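Local atomic coordinates of sporozoite surface protein 2 (Plasmodium vivax, PDB entry 4HQO), a protein that probably serves as a metal-binding adhesion receptor on the surface of malaria sporozoites, acting in gliding motility. Residues Leu21-Asp26 with Asn45-Ser50; Asn63-Tyr68 with Val129-Asp134; Glu71-Gly76 with Leu87-Glu92. The protein carries 4 engineered substitutions. One frame throughout, in Å; residues are numbered along the deposited sequence.

Contact 1 of 3, residues Leu21-Asp26 with Asn45-Ser50; sequences LYLLVD and NGLINS
The carbonyl oxygen of L47, whose side chain packs against L23, is held twice by S50. The backbone N of S50 lies 3.0 Å from L47 O, and its hydroxyl OG donates a second bond to the same oxygen L47 O, arriving in the carbonyl plane on a lone pair; its length, 2.5 Å, is so short that it is best read with coordinate error in mind. Serine suits this place because its one-carbon side chain can curl back onto the backbone three residues earlier. The contact belongs to the beta-alpha-beta unit of a von Willebrand factor A domain: strand 19-26 leads into helix 33-49, which lies against the sheet before the chain returns as strand 58-65. The meeting itself is apolar, and L23 is its centre. With CG turned away from the backbone N (chi1 -178°) and beside the carbonyl carbon, the leucine presents its two methyls to two consecutive helix residues. CD1 of L23 comes to 4.2 Å from CD2 of L47, the two chains running alongside in opposite senses. The isoleucine works differently: the CA–CB bond of I48 does not aim at the strand, but CG1 lies beside the backbone N (chi1 -75°), and the chain brings its terminal methyl closer. Branched residues suit this buried, apolar seam, since each fork offers methyls without any polar group to satisfy. I130 and M132 of strand 126-133 also pack on L23, while L87 of helix 83-96 packs on I48. Farther along the strand, D26 opens the metal ion-dependent adhesion site motif of the family, and its OD1 hydrogen-bonds the hydroxyl of S28, a magnesium ligand, consistent with a second-shell role. Between residues 21-26 and 45-50 the nearest atoms are CD2 of L23 and CD1 of I48, 4.0 Å apart.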
loop_
_atom_site.group_PDB
_atom_site.type_symbol
_atom_site.label_atom_id
_atom_site.label_comp_id
_atom_site.label_asym_id
_atom_site.label_seq_id
_atom_site.Cartn_x
_atom_site.Cartn_y
_atom_site.Cartn_z
ATOM N N LEU A 21 1.583 3.215 3.881
ATOM C CA LEU A 21 1.994 4.612 3.969
ATOM C C LEU A 21 3.392 4.702 4.569
ATOM O O LEU A 21 3.607 4.348 5.721
ATOM C CB LEU A 21 0.990 5.392 4.815
ATOM C CG LEU A 21 0.953 6.924 4.722
ATOM C CD1 LEU A 21 -0.376 7.430 5.279
ATOM C CD2 LEU A 21 2.088 7.551 5.489
ATOM N N TYR A 22 4.334 5.172 3.764
ATOM C CA TYR A 22 5.734 5.226 4.150
ATOM C C TYR A 22 6.041 6.658 4.551
ATOM O O TYR A 22 6.098 7.544 3.709
ATOM C CB TYR A 22 6.620 4.789 2.975
ATOM C CG TYR A 22 6.256 3.429 2.405
ATOM C CD1 TYR A 22 5.329 3.310 1.376
ATOM C CD2 TYR A 22 6.847 2.265 2.893
ATOM C CE1 TYR A 22 4.998 2.069 0.850
ATOM C CE2 TYR A 22 6.519 1.021 2.376
ATOM C CZ TYR A 22 5.592 0.928 1.352
ATOM O OH TYR A 22 5.251 -0.308 0.837
ATOM N N LEU A 23 6.191 6.888 5.849
ATOM C CA LEU A 23 6.440 8.227 6.363
ATOM C C LEU A 23 7.937 8.406 6.578
ATOM O O LEU A 23 8.525 7.773 7.464
ATOM C CB LEU A 23 5.673 8.437 7.669
ATOM C CG LEU A 23 5.739 9.789 8.382
ATOM C CD1 LEU A 23 5.500 10.934 7.416
ATOM C CD2 LEU A 23 4.709 9.822 9.509
ATOM N N LEU A 24 8.550 9.251 5.752
ATOM C CA LEU A 24 10.005 9.449 5.775
ATOM C C LEU A 24 10.285 10.819 6.383
ATOM O O LEU A 24 9.903 11.851 5.820
ATOM C CB LEU A 24 10.582 9.381 4.364
ATOM C CG LEU A 24 10.156 8.206 3.470
ATOM C CD1 LEU A 24 10.877 8.260 2.101
ATOM C CD2 LEU A 24 10.419 6.882 4.162
ATOM N N VAL A 25 10.924 10.823 7.547
ATOM C CA VAL A 25 11.072 12.053 8.323
ATOM C C VAL A 25 12.528 12.522 8.342
ATOM O O VAL A 25 13.431 11.783 8.744
ATOM C CB VAL A 25 10.542 11.885 9.773
ATOM C CG1 VAL A 25 10.672 13.192 10.543
ATOM C CG2 VAL A 25 9.082 11.414 9.762
ATOM N N ASP A 26 12.747 13.745 7.876
ATOM C CA ASP A 26 14.077 14.359 7.862
ATOM C C ASP A 26 14.463 14.762 9.292
ATOM O O ASP A 26 13.837 15.649 9.870
ATOM C CB ASP A 26 14.014 15.602 6.971
ATOM C CG ASP A 26 15.382 16.194 6.644
ATOM O OD1 ASP A 26 16.348 16.026 7.429
ATOM O OD2 ASP A 26 15.463 16.863 5.587
ATOM N N ASN A 45 2.178 14.586 14.810
ATOM C CA ASN A 45 1.063 14.257 15.667
ATOM C C ASN A 45 -0.272 14.426 14.956
ATOM O O ASN A 45 -1.099 13.522 14.981
ATOM C CB ASN A 45 1.091 15.101 16.943
ATOM C CG ASN A 45 1.977 14.502 18.008
ATOM O OD1 ASN A 45 2.149 13.287 18.068
ATOM N ND2 ASN A 45 2.542 15.349 18.863
ATOM N N GLY A 46 -0.474 15.589 14.335
ATOM C CA GLY A 46 -1.717 15.890 13.649
ATOM C C GLY A 46 -1.904 15.002 12.429
ATOM O O GLY A 46 -3.005 14.559 12.132
ATOM N N LEU A 47 -0.815 14.731 11.724
ATOM C CA LEU A 47 -0.871 13.855 10.569
ATOM C C LEU A 47 -1.314 12.458 10.979
ATOM O O LEU A 47 -2.304 11.934 10.469
ATOM C CB LEU A 47 0.499 13.791 9.903
ATOM C CG LEU A 47 0.668 13.062 8.581
ATOM C CD1 LEU A 47 -0.325 13.589 7.566
ATOM C CD2 LEU A 47 2.091 13.279 8.092
ATOM N N ILE A 48 -0.579 11.866 11.913
ATOM C CA ILE A 48 -0.833 10.496 12.330
ATOM C C ILE A 48 -2.176 10.352 13.037
ATOM O O ILE A 48 -2.871 9.353 12.868
ATOM C CB ILE A 48 0.325 9.955 13.191
ATOM C CG1 ILE A 48 1.517 9.642 12.286
ATOM C CG2 ILE A 48 -0.109 8.721 13.977
ATOM C CD1 ILE A 48 2.853 9.468 13.014
ATOM N N ASN A 49 -2.554 11.369 13.804
ATOM C CA ASN A 49 -3.857 11.393 14.445
ATOM C C ASN A 49 -5.001 11.401 13.445
ATOM O O ASN A 49 -6.121 11.052 13.787
ATOM C CB ASN A 49 -3.976 12.604 15.373
ATOM C CG ASN A 49 -4.883 12.343 16.540
ATOM O OD1 ASN A 49 -4.733 11.344 17.241
ATOM N ND2 ASN A 49 -5.850 13.228 16.750
ATOM N N SER A 50 -4.722 11.792 12.205
ATOM C CA SER A 50 -5.766 11.875 11.190
ATOM C C SER A 50 -5.889 10.565 10.425
ATOM O O SER A 50 -6.809 10.396 9.640
ATOM C CB SER A 50 -5.453 12.991 10.190
ATOM O OG SER A 50 -4.417 12.586 9.293
#

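Contact 2 of 3, residues Asn63-Tyr68 with Val129-Asp134. Engineered in segment 63-68: S67 (natural residue Asn).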
loop_
_atom_site.group_PDB
_atom_site.type_symbol
_atom_site.label_atom_id
_atom_site.label_comp_id
_atom_site.label_asym_id
_atom_site.label_seq_id
_atom_site.Cartn_x
_atom_site.Cartn_y
_atom_site.Cartn_z
ATOM N N ASN A 63 10.387 6.012 8.839
ATOM C CA ASN A 63 11.840 6.057 8.785
ATOM C C ASN A 63 12.322 7.451 9.140
ATOM O O ASN A 63 11.773 8.458 8.667
ATOM C CB ASN A 63 12.343 5.704 7.374
ATOM C CG ASN A 63 13.813 5.346 7.351
ATOM O OD1 ASN A 63 14.682 6.210 7.511
ATOM N ND2 ASN A 63 14.104 4.065 7.148
ATOM N N LEU A 64 13.368 7.502 9.949
ATOM C CA LEU A 64 14.003 8.756 10.310
ATOM C C LEU A 64 15.342 8.849 9.580
ATOM O O LEU A 64 16.217 7.994 9.763
ATOM C CB LEU A 64 14.248 8.787 11.817
ATOM C CG LEU A 64 14.897 10.058 12.377
ATOM C CD1 LEU A 64 13.931 11.225 12.279
ATOM C CD2 LEU A 64 15.299 9.835 13.815
ATOM N N PHE A 65 15.525 9.870 8.753
ATOM C CA PHE A 65 16.801 9.975 8.049
ATOM C C PHE A 65 17.600 11.230 8.397
ATOM O O PHE A 65 17.055 12.315 8.578
ATOM C CB PHE A 65 16.633 9.818 6.535
ATOM C CG PHE A 65 15.799 10.893 5.883
ATOM C CD1 PHE A 65 14.413 10.773 5.811
ATOM C CD2 PHE A 65 16.406 12.001 5.305
ATOM C CE1 PHE A 65 13.644 11.753 5.188
ATOM C CE2 PHE A 65 15.647 12.990 4.674
ATOM C CZ PHE A 65 14.262 12.863 4.614
ATOM N N GLY A 66 18.906 11.048 8.512
ATOM C CA GLY A 66 19.811 12.111 8.884
ATOM C C GLY A 66 21.158 11.683 8.367
ATOM O O GLY A 66 21.268 11.365 7.188
ATOM N N SER A 67 22.168 11.655 9.235
ATOM C CA SER A 67 23.485 11.139 8.854
ATOM C C SER A 67 23.360 9.678 8.471
ATOM O O SER A 67 24.083 9.177 7.609
ATOM C CB SER A 67 24.486 11.274 10.013
ATOM O OG SER A 67 24.975 12.598 10.112
ATOM N N TYR A 68 22.445 8.996 9.149
ATOM C CA TYR A 68 22.184 7.584 8.920
ATOM C C TYR A 68 20.681 7.468 8.660
ATOM O O TYR A 68 19.998 8.486 8.574
ATOM C CB TYR A 68 22.591 6.795 10.169
ATOM C CG TYR A 68 22.988 5.365 9.898
ATOM C CD1 TYR A 68 23.942 5.058 8.926
ATOM C CD2 TYR A 68 22.424 4.318 10.624
ATOM C CE1 TYR A 68 24.316 3.748 8.686
ATOM C CE2 TYR A 68 22.782 2.999 10.389
ATOM C CZ TYR A 68 23.728 2.719 9.416
ATOM O OH TYR A 68 24.092 1.410 9.186
ATOM N N VAL A 129 4.000 7.494 -0.299
ATOM C CA VAL A 129 5.135 8.008 0.456
ATOM C C VAL A 129 4.865 9.434 0.893
ATOM O O VAL A 129 4.526 10.290 0.073
ATOM C CB VAL A 129 6.442 7.995 -0.351
ATOM C CG1 VAL A 129 7.562 8.629 0.474
ATOM C CG2 VAL A 129 6.814 6.571 -0.752
ATOM N N ILE A 130 5.005 9.694 2.185
ATOM C CA ILE A 130 4.985 11.071 2.651
ATOM C C ILE A 130 6.403 11.456 3.051
ATOM O O ILE A 130 6.973 10.883 3.976
ATOM C CB ILE A 130 4.008 11.263 3.822
ATOM C CG1 ILE A 130 2.580 10.946 3.371
ATOM C CG2 ILE A 130 4.088 12.684 4.360
ATOM C CD1 ILE A 130 1.547 11.173 4.454
ATOM N N LEU A 131 6.980 12.405 2.320
ATOM C CA LEU A 131 8.355 12.831 2.555
ATOM C C LEU A 131 8.367 14.185 3.260
ATOM O O LEU A 131 7.961 15.193 2.680
ATOM C CB LEU A 131 9.118 12.903 1.223
ATOM C CG LEU A 131 10.560 13.416 1.263
ATOM C CD1 LEU A 131 11.474 12.460 2.029
ATOM C CD2 LEU A 131 11.069 13.646 -0.170
ATOM N N MET A 132 8.815 14.205 4.515
ATOM C CA MET A 132 8.882 15.449 5.280
ATOM C C MET A 132 10.315 15.942 5.322
ATOM O O MET A 132 11.163 15.300 5.939
ATOM C CB MET A 132 8.387 15.237 6.714
ATOM C CG MET A 132 6.918 14.947 6.829
ATOM S SD MET A 132 6.430 14.573 8.523
ATOM C CE MET A 132 7.068 15.976 9.382
ATOM N N THR A 133 10.585 17.085 4.692
ATOM C CA THR A 133 11.963 17.555 4.561
ATOM C C THR A 133 12.051 19.066 4.308
ATOM O O THR A 133 11.065 19.690 3.916
ATOM C CB THR A 133 12.683 16.783 3.426
ATOM O OG1 THR A 133 14.069 17.154 3.369
ATOM C CG2 THR A 133 12.012 17.071 2.077
ATOM N N ASP A 134 13.226 19.648 4.558
ATOM C CA ASP A 134 13.521 21.015 4.124
ATOM C C ASP A 134 14.081 21.037 2.696
ATOM O O ASP A 134 14.344 22.094 2.134
ATOM C CB ASP A 134 14.494 21.720 5.082
ATOM C CG ASP A 134 15.875 21.075 5.115
ATOM O OD1 ASP A 134 16.130 20.092 4.374
ATOM O OD2 ASP A 134 16.718 21.569 5.893
#
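F65 lays the outer end of its ring against a methyl of L131, with F65 CZ 3.8 Å from L131 CD1. The neighbouring ring atom CE1 of F65 is almost as close to the same methyl, L131 CD1, at 3.9 Å, so the branch tip meets CZ and CE1 together, obliquely to the ring plane. Phenylalanine and leucine side chains lie roughly perpendicular to one another. CG of F65 sits between its own backbone N and carbonyl carbon (chi1 63°), a cramped rotamer that swings the ring toward strand 126-133. A long, flat side chain suits the span: in the central, mostly parallel sheet of the von Willebrand factor A fold, strand 19-26 runs between the two strands, and the axes of residues 63-65 and 129-133 approach to 9.6 Å and are inclined by 31°. The ring therefore reaches past D26 of the intervening strand, while M105 and A108 of helix 105-117 pack on it as well. T133 meets the ring at its edge, its CB lying 4.4 Å from CZ of F65. Threonine suits the place by offering a carbon flank to the ring and a hydroxyl to polar partners, OG1 hydrogen-bonding with D26 OD2 and the backbone N of G135. This end of the sheet lies beside the metal site: the side chain of T133 is about 7 Å from the bound magnesium, and that of F65 about 4 Å from that of T103, a magnesium ligand.

Contact 3 of 3, residues Glu71-Gly76 with Leu87-Glu92; sequences ELIRLG and LSKVTE. With NA (sodium ion), chain G.
Two successive bends in K89, at chi2 (57°) and chi3 (62°), fold its chain so that the aliphatic carbons lie against L72 and I73 while the ammonium turns away to polar partners. CG of K89 is 4.1 Å from CD1 of I73, and the same CG of K89 lies 4.3 Å from CB of L72. Lysine suits this partly exposed border, having an oily stem for the two hydrophobic residues and a charged end for water and acid. NZ of K89 forms a salt bridge with OE1 of E92 at 3.0 Å, approaching from above the carboxylate plane. It also donates to a water that in turn donates to L72 O at 2.9 Å, bridging helix and strand. On the strand, E71 extends its chain to hold the sodium ion, with E71 OE1 2.2 Å from the metal; E71 OE2 accepts a bond of 3.0 Å from R74 NH2, fairly straight at the N-H but arriving from above the carboxylate plane. That salt bridge probably helps fix the carboxylate's rotation; Y61 OH is a second sodium ligand. L72 and I73 both oppose M62 in a classic beta bulge in edge strand 69-73. I73 packs further on L60 of strand 58-65 and on Q79 and S80 of helix 78-81, while L87 and V90, on another side of helix 83-96, lean on helix 33-49.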
loop_
_atom_site.group_PDB
_atom_site.type_symbol
_atom_site.label_atom_id
_atom_site.label_comp_id
_atom_site.label_asym_id
_atom_site.label_seq_id
_atom_site.Cartn_x
_atom_site.Cartn_y
_atom_site.Cartn_z
ATOM N N GLU A 71 14.964 2.843 10.698
ATOM C CA GLU A 71 13.643 2.287 10.480
ATOM C C GLU A 71 12.955 2.175 11.835
ATOM O O GLU A 71 13.349 1.362 12.670
ATOM C CB GLU A 71 13.809 0.917 9.839
ATOM C CG GLU A 71 12.569 0.062 9.687
ATOM C CD GLU A 71 12.923 -1.258 8.991
ATOM O OE1 GLU A 71 13.375 -1.218 7.828
ATOM O OE2 GLU A 71 12.824 -2.329 9.623
ATOM N N LEU A 72 11.942 3.010 12.048
ATOM C CA LEU A 72 11.296 3.145 13.351
ATOM C C LEU A 72 10.067 2.253 13.469
ATOM O O LEU A 72 9.811 1.671 14.520
ATOM C CB LEU A 72 10.893 4.596 13.585
ATOM C CG LEU A 72 12.024 5.625 13.660
ATOM C CD1 LEU A 72 11.435 7.009 13.909
ATOM C CD2 LEU A 72 13.008 5.266 14.770
ATOM N N ILE A 73 9.301 2.154 12.385
ATOM C CA ILE A 73 8.076 1.362 12.387
ATOM C C ILE A 73 8.025 0.528 11.115
ATOM O O ILE A 73 8.118 1.086 10.018
ATOM C CB ILE A 73 6.819 2.280 12.467
ATOM C CG1 ILE A 73 6.858 3.145 13.736
ATOM C CG2 ILE A 73 5.532 1.458 12.392
ATOM C CD1 ILE A 73 5.668 4.079 13.885
ATOM N N ARG A 74 7.905 -0.796 11.260
ATOM C CA ARG A 74 7.749 -1.699 10.103
ATOM C C ARG A 74 6.292 -1.953 9.759
ATOM O O ARG A 74 5.459 -2.092 10.659
ATOM C CB ARG A 74 8.443 -3.051 10.347
ATOM C CG ARG A 74 9.969 -2.962 10.306
ATOM C CD ARG A 74 10.659 -4.327 10.405
ATOM N NE ARG A 74 10.298 -5.236 9.319
ATOM C CZ ARG A 74 10.644 -5.076 8.038
ATOM N NH1 ARG A 74 10.255 -5.971 7.136
ATOM N NH2 ARG A 74 11.362 -4.024 7.647
ATOM N N LEU A 75 5.997 -2.053 8.464
ATOM C CA LEU A 75 4.646 -2.357 7.978
ATOM C C LEU A 75 4.036 -3.565 8.655
ATOM O O LEU A 75 4.652 -4.631 8.707
ATOM C CB LEU A 75 4.645 -2.630 6.466
ATOM C CG LEU A 75 4.735 -1.489 5.463
ATOM C CD1 LEU A 75 4.702 -2.053 4.014
ATOM C CD2 LEU A 75 3.613 -0.498 5.687
ATOM N N GLY A 76 2.818 -3.397 9.163
ATOM C CA GLY A 76 2.075 -4.509 9.732
ATOM C C GLY A 76 2.266 -4.736 11.221
ATOM O O GLY A 76 1.495 -5.471 11.838
ATOM N N LEU A 87 1.661 7.007 17.768
ATOM C CA LEU A 87 1.798 8.277 18.465
ATOM C C LEU A 87 2.835 8.210 19.584
ATOM O O LEU A 87 3.545 9.182 19.809
ATOM C CB LEU A 87 0.441 8.778 18.998
ATOM C CG LEU A 87 -0.496 9.272 17.876
ATOM C CD1 LEU A 87 -1.887 9.550 18.394
ATOM C CD2 LEU A 87 0.083 10.514 17.173
ATOM N N SER A 88 2.928 7.073 20.279
ATOM C CA SER A 88 3.964 6.910 21.311
ATOM C C SER A 88 5.356 7.005 20.693
ATOM O O SER A 88 6.283 7.503 21.323
ATOM C CB SER A 88 3.831 5.580 22.063
ATOM O OG SER A 88 2.587 5.489 22.729
ATOM N N LYS A 89 5.500 6.533 19.456
ATOM C CA LYS A 89 6.797 6.615 18.784
ATOM C C LYS A 89 7.152 8.080 18.541
ATOM O O LYS A 89 8.291 8.492 18.732
ATOM C CB LYS A 89 6.806 5.800 17.484
ATOM C CG LYS A 89 8.140 5.845 16.704
ATOM C CD LYS A 89 9.302 5.378 17.564
ATOM C CE LYS A 89 9.130 3.939 18.005
ATOM N NZ LYS A 89 10.211 3.517 18.928
ATOM N N VAL A 90 6.163 8.871 18.138
ATOM C CA VAL A 90 6.360 10.305 17.968
ATOM C C VAL A 90 6.787 10.948 19.293
ATOM O O VAL A 90 7.685 11.793 19.328
ATOM C CB VAL A 90 5.075 10.990 17.466
ATOM C CG1 VAL A 90 5.275 12.510 17.357
ATOM C CG2 VAL A 90 4.636 10.390 16.125
ATOM N N THR A 91 6.143 10.537 20.382
ATOM C CA THR A 91 6.449 11.078 21.710
ATOM C C THR A 91 7.898 10.793 22.099
ATOM O O THR A 91 8.589 11.646 22.655
ATOM C CB THR A 91 5.505 10.531 22.782
ATOM O OG1 THR A 91 4.182 11.015 22.531
ATOM C CG2 THR A 91 5.955 10.985 24.202
ATOM N N GLU A 92 8.344 9.588 21.775
ATOM C CA GLU A 92 9.718 9.169 21.978
ATOM C C GLU A 92 10.669 10.054 21.178
ATOM O O GLU A 92 11.753 10.397 21.645
ATOM C CB GLU A 92 9.853 7.719 21.526
ATOM C CG GLU A 92 10.784 6.874 22.351
ATOM C CD GLU A 92 10.803 5.434 21.886
ATOM O OE1 GLU A 92 9.717 4.895 21.563
ATOM O OE2 GLU A 92 11.904 4.846 21.833
HETATM NA NA NA G . 13.223 0.338 6.299
HETATM O O HOH W 1 11.471 1.772 16.874
#

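How the contacts relate
All three contacts lie in the von Willebrand factor A domain and share its central sheet. Contacts 1 and 2, with centres 11 Å apart, meet where strands 19-26 and 58-65 pair, V25 N lying 2.8 Å from N63 O, a probable hydrogen bond; contact 2 is the one close to the magnesium site. Contact 3 lies nested in the chain between the segments of contact 2, and its centre is 14 Å from that of contact 2; strands 58-65 and 69-73 are neighbours, with L64 CB 3.9 Å from L72 CD1. Contacts 1 and 3, 10 Å apart by centres, join where helices 33-49 and 83-96 pack. E71 of contact 3, with Y61, binds the sodium ion, about 11 Å from the side chain of L23.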